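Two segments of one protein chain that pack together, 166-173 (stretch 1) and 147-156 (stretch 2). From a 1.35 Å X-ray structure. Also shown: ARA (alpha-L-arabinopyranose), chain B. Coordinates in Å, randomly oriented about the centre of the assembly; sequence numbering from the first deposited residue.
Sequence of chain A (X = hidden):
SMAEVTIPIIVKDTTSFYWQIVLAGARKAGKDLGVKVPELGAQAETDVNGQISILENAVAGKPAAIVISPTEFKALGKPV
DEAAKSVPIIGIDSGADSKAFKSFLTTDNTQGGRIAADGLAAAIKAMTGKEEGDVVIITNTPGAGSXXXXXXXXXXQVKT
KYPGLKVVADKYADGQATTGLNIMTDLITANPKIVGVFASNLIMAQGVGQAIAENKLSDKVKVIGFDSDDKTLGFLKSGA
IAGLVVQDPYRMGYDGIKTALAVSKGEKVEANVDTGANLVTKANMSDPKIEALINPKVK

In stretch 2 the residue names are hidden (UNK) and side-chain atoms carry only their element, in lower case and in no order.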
# COMPACT_ATOMS: atom_id res chain seq x y z
N LYS A 166 -22.31 9.93 -2.82
CA LYS A 166 -21.88 10.89 -3.82
C LYS A 166 -20.41 11.22 -3.51
O LYS A 166 -20.10 11.68 -2.42
CB LYS A 166 -22.76 12.15 -3.75
CG LYS A 166 -22.33 13.28 -4.70
CD LYS A 166 -23.21 14.53 -4.64
CE LYS A 166 -23.03 15.36 -5.90
NZ LYS A 166 -23.44 16.77 -5.74
N VAL A 167 -19.52 11.00 -4.48
CA VAL A 167 -18.13 11.38 -4.35
C VAL A 167 -17.99 12.87 -4.62
O VAL A 167 -18.13 13.34 -5.77
CB VAL A 167 -17.20 10.54 -5.24
CG1 VAL A 167 -15.75 10.84 -4.93
CG2 VAL A 167 -17.43 9.06 -5.02
N VAL A 168 -17.72 13.63 -3.57
CA VAL A 168 -17.65 15.08 -3.62
C VAL A 168 -16.23 15.64 -3.62
O VAL A 168 -16.04 16.81 -3.87
CB VAL A 168 -18.51 15.77 -2.53
CG1 VAL A 168 -19.95 15.30 -2.62
CG2 VAL A 168 -17.98 15.49 -1.13
N ALA A 169 -15.24 14.80 -3.32
CA ALA A 169 -13.83 15.22 -3.42
C ALA A 169 -12.96 14.01 -3.68
O ALA A 169 -13.23 12.90 -3.18
CB ALA A 169 -13.36 15.98 -2.20
N ASP A 170 -11.91 14.25 -4.47
CA ASP A 170 -10.97 13.21 -4.87
C ASP A 170 -9.62 13.90 -4.83
O ASP A 170 -9.28 14.62 -5.74
CB ASP A 170 -11.40 12.75 -6.25
CG ASP A 170 -10.54 11.67 -6.87
OD1 ASP A 170 -9.45 11.31 -6.40
OD2 ASP A 170 -10.98 11.20 -7.94
N LYS A 171 -8.93 13.78 -3.70
CA LYS A 171 -7.78 14.64 -3.39
C LYS A 171 -6.50 13.84 -3.30
O LYS A 171 -6.53 12.63 -2.95
CB LYS A 171 -7.99 15.38 -2.06
CG LYS A 171 -9.05 16.44 -2.12
CD LYS A 171 -8.43 17.64 -2.80
CE LYS A 171 -9.23 18.92 -2.63
NZ LYS A 171 -9.01 19.70 -3.87
N TYR A 172 -5.40 14.50 -3.62
CA TYR A 172 -4.06 13.92 -3.50
C TYR A 172 -3.24 14.76 -2.58
O TYR A 172 -3.29 15.99 -2.63
CB TYR A 172 -3.36 13.89 -4.85
CG TYR A 172 -3.95 12.87 -5.84
CD1 TYR A 172 -5.02 13.20 -6.68
CD2 TYR A 172 -3.44 11.59 -5.91
CE1 TYR A 172 -5.55 12.27 -7.56
CE2 TYR A 172 -3.95 10.68 -6.79
CZ TYR A 172 -4.99 11.03 -7.63
OH TYR A 172 -5.47 10.06 -8.52
N ALA A 173 -2.45 14.07 -1.79
CA ALA A 173 -1.52 14.71 -0.88
C ALA A 173 -0.12 14.71 -1.56
O ALA A 173 -0.00 14.54 -2.80
CB ALA A 173 -1.54 14.01 0.52
N UNK A 147 -1.95 2.72 -5.72
CA UNK A 147 -2.95 3.71 -5.27
C UNK A 147 -3.98 4.07 -6.36
O UNK A 147 -5.17 4.30 -6.06
c UNK A 147 -2.28 4.97 -4.76
c UNK A 147 -1.20 4.73 -3.68
c UNK A 147 -0.66 6.08 -3.18
c UNK A 147 -1.66 3.85 -2.51
N UNK A 148 -3.50 4.18 -7.61
CA UNK A 148 -4.44 4.46 -8.71
C UNK A 148 -5.45 3.31 -8.90
O UNK A 148 -6.65 3.53 -9.17
o UNK A 148 -4.91 7.42 -9.90
c UNK A 148 -2.89 6.06 -9.90
c UNK A 148 -3.70 7.32 -9.56
c UNK A 148 -3.69 4.77 -9.99
o UNK A 148 -3.10 8.26 -9.00
N UNK A 149 -4.98 2.08 -8.71
CA UNK A 149 -5.90 0.94 -8.78
C UNK A 149 -6.92 0.93 -7.63
O UNK A 149 -8.08 0.61 -7.82
c UNK A 149 -3.73 -1.83 -10.31
c UNK A 149 -4.46 -0.52 -10.18
n UNK A 149 -3.75 -2.42 -11.49
o UNK A 149 -3.15 -2.29 -9.36
c UNK A 149 -5.15 -0.38 -8.85
N UNK A 150 -6.48 1.26 -6.42
CA UNK A 150 -7.41 1.36 -5.27
C UNK A 150 -8.46 2.43 -5.55
O UNK A 150 -9.66 2.25 -5.30
c UNK A 150 -2.74 -0.02 -1.57
n UNK A 150 -1.86 -0.99 -1.66
c UNK A 150 -4.87 0.90 -2.43
n UNK A 150 -3.80 -0.09 -2.33
c UNK A 150 -6.67 1.66 -3.97
c UNK A 150 -5.75 0.54 -3.60
n UNK A 150 -2.59 0.97 -0.68
N UNK A 151 -8.01 3.55 -6.09
CA UNK A 151 -8.92 4.63 -6.42
C UNK A 151 -9.98 4.17 -7.43
O UNK A 151 -11.17 4.38 -7.25
c UNK A 151 -8.13 8.14 -7.94
n UNK A 151 -9.15 8.13 -10.57
c UNK A 151 -8.14 5.83 -6.94
c UNK A 151 -8.98 6.94 -7.56
n UNK A 151 -8.94 9.20 -8.54
c UNK A 151 -9.42 9.16 -9.78
n UNK A 151 -10.16 10.15 -10.21
N UNK A 152 -9.52 3.51 -8.48
CA UNK A 152 -10.43 2.98 -9.52
C UNK A 152 -11.42 1.98 -8.92
O UNK A 152 -12.63 2.03 -9.15
c UNK A 152 -10.50 1.72 -11.70
c UNK A 152 -9.60 2.36 -10.66
o UNK A 152 -8.86 3.40 -11.31
N UNK A 153 -10.90 1.04 -8.14
CA UNK A 153 -11.74 -0.01 -7.62
C UNK A 153 -12.82 0.61 -6.73
O UNK A 153 -14.00 0.23 -6.78
N UNK A 154 -12.42 1.57 -5.89
CA UNK A 154 -13.36 2.28 -5.02
C UNK A 154 -14.42 3.05 -5.79
O UNK A 154 -15.63 2.92 -5.52
c UNK A 154 -14.99 5.72 -1.56
c UNK A 154 -14.70 4.42 -1.18
c UNK A 154 -13.42 4.09 -3.19
c UNK A 154 -12.55 3.21 -4.08
c UNK A 154 -13.91 3.62 -1.98
c UNK A 154 -13.71 5.39 -3.56
c UNK A 154 -14.48 6.21 -2.74
N UNK A 155 -13.97 3.89 -6.71
CA UNK A 155 -14.88 4.75 -7.46
C UNK A 155 -15.90 3.91 -8.27
O UNK A 155 -17.08 4.23 -8.28
c UNK A 155 -13.31 6.83 -7.66
c UNK A 155 -14.21 7.70 -6.78
c UNK A 155 -12.52 7.66 -8.66
c UNK A 155 -14.12 5.73 -8.38
N UNK A 156 -15.43 2.85 -8.93
CA UNK A 156 -16.26 1.98 -9.71
C UNK A 156 -17.34 1.30 -8.85
O UNK A 156 -18.51 1.24 -9.21
o UNK A 156 -14.67 2.67 -11.93
o UNK A 156 -13.67 0.70 -12.02
c UNK A 156 -15.41 0.91 -10.40
c UNK A 156 -14.52 1.48 -11.54
C1 ARA B . 0.92 0.84 1.16
C2 ARA B . 0.91 0.66 -0.37
C3 ARA B . 2.19 1.22 -0.96
C4 ARA B . 2.45 2.67 -0.48
C5 ARA B . 1.60 3.02 0.66
O1 ARA B . -0.50 0.80 1.25
O2 ARA B . 0.82 -0.73 -0.72
O3 ARA B . 2.14 1.08 -2.38
O4 ARA B . 2.02 3.65 -1.42
O5 ARA B . 1.51 2.02 1.70

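Position 147 opens the helical stretch with four side-chain carbons forked at the second, the pattern of leucine. Its CA-to-CB bond points toward the strand, yet the nearest approach of the side chain is CB to Tyr172 CE2 at 6.3 Å; Leu147 instead approaches the sugar, with CD2 3.8 Å from ARA O4.

At position 148 three carbons end in two oxygens, one of them 3.0 Å from Tyr172 OH, near the plane of the ring and at its edge. A carboxylate on a two-carbon arm is glutamate, and that oxygen is Glu148 OE2. The CA-to-CB bond runs sideways, but the chain folds back through two m rotamers so that its end reaches Tyr172.

Position 149 carries three carbons, the third bearing one oxygen and one nitrogen. This is a terminal amide, and a chain of this length makes it glutamine. Gln149 is exposed and out of reach of the strand.

Three carbons, a nitrogen and a carbon holding two more nitrogens define a guanidinium at position 150. The residue is arginine, out of reach of the strand and bound to the sugar. Arg150 NH1 donates to ARA O1 at 2.8 Å and Arg150 NH2 to ARA O2 at 2.9 Å, so one planar group serves two neighbouring hydroxyl oxygens.

The same atom pattern recurs at position 151, but here the CA-to-CB bond points toward the strand and the nitrogens meet the carboxylate of Asp170. Position 151 is therefore also arginine. Its first three torsions are all t, and this extended chain carries the charge out to Asp170; on the way, Arg151 CD passes 3.3 Å from Tyr172 OH.

One carbon bearing an oxygen and a second carbon marks position 152 as threonine. Thr152 is exposed and out of reach of the strand, and its OG1 donates to the backbone O of Glu148 at 3.1 Å, one turn back along the helix.

No side-chain atoms are present at position 153, which is glycine. At position 154 one carbon leads to a ring of six carbons without a hydroxyl: phenylalanine. Phe154 is buried, and its CA-to-CB bond points toward the strand, but it makes no close contact there.

Position 155 again has four carbons forked at the second, one tip 3.9 Å from Val167 CG2, and is leucine; that tip is Leu155 CD2. Position 156 has two carbons, the second bearing two oxygens, which is aspartate. Asp156 is exposed and makes no contact with the strand.

The contact is small, burying 279 Å² in all, and the helix runs at 138° to the strand. Val167 and Asp170 both point toward the helix, while Val168 and Ala169 between them are out of reach; Tyr172, whose CA-to-CB bond runs sideways, contributes its hydroxyl end. At the centre is a salt bridge: Arg151 NH2 reaches Asp170 OD2 at 2.6 Å, and Arg151 NE donates to Asp170 OD1 at 3.0 Å, with nearly straight geometry. Leu155 and Val167 add an apolar touch at one end, and Glu148 meets Tyr172 at the other.

Stretch 2 (147-156) LEQRRTGFLD
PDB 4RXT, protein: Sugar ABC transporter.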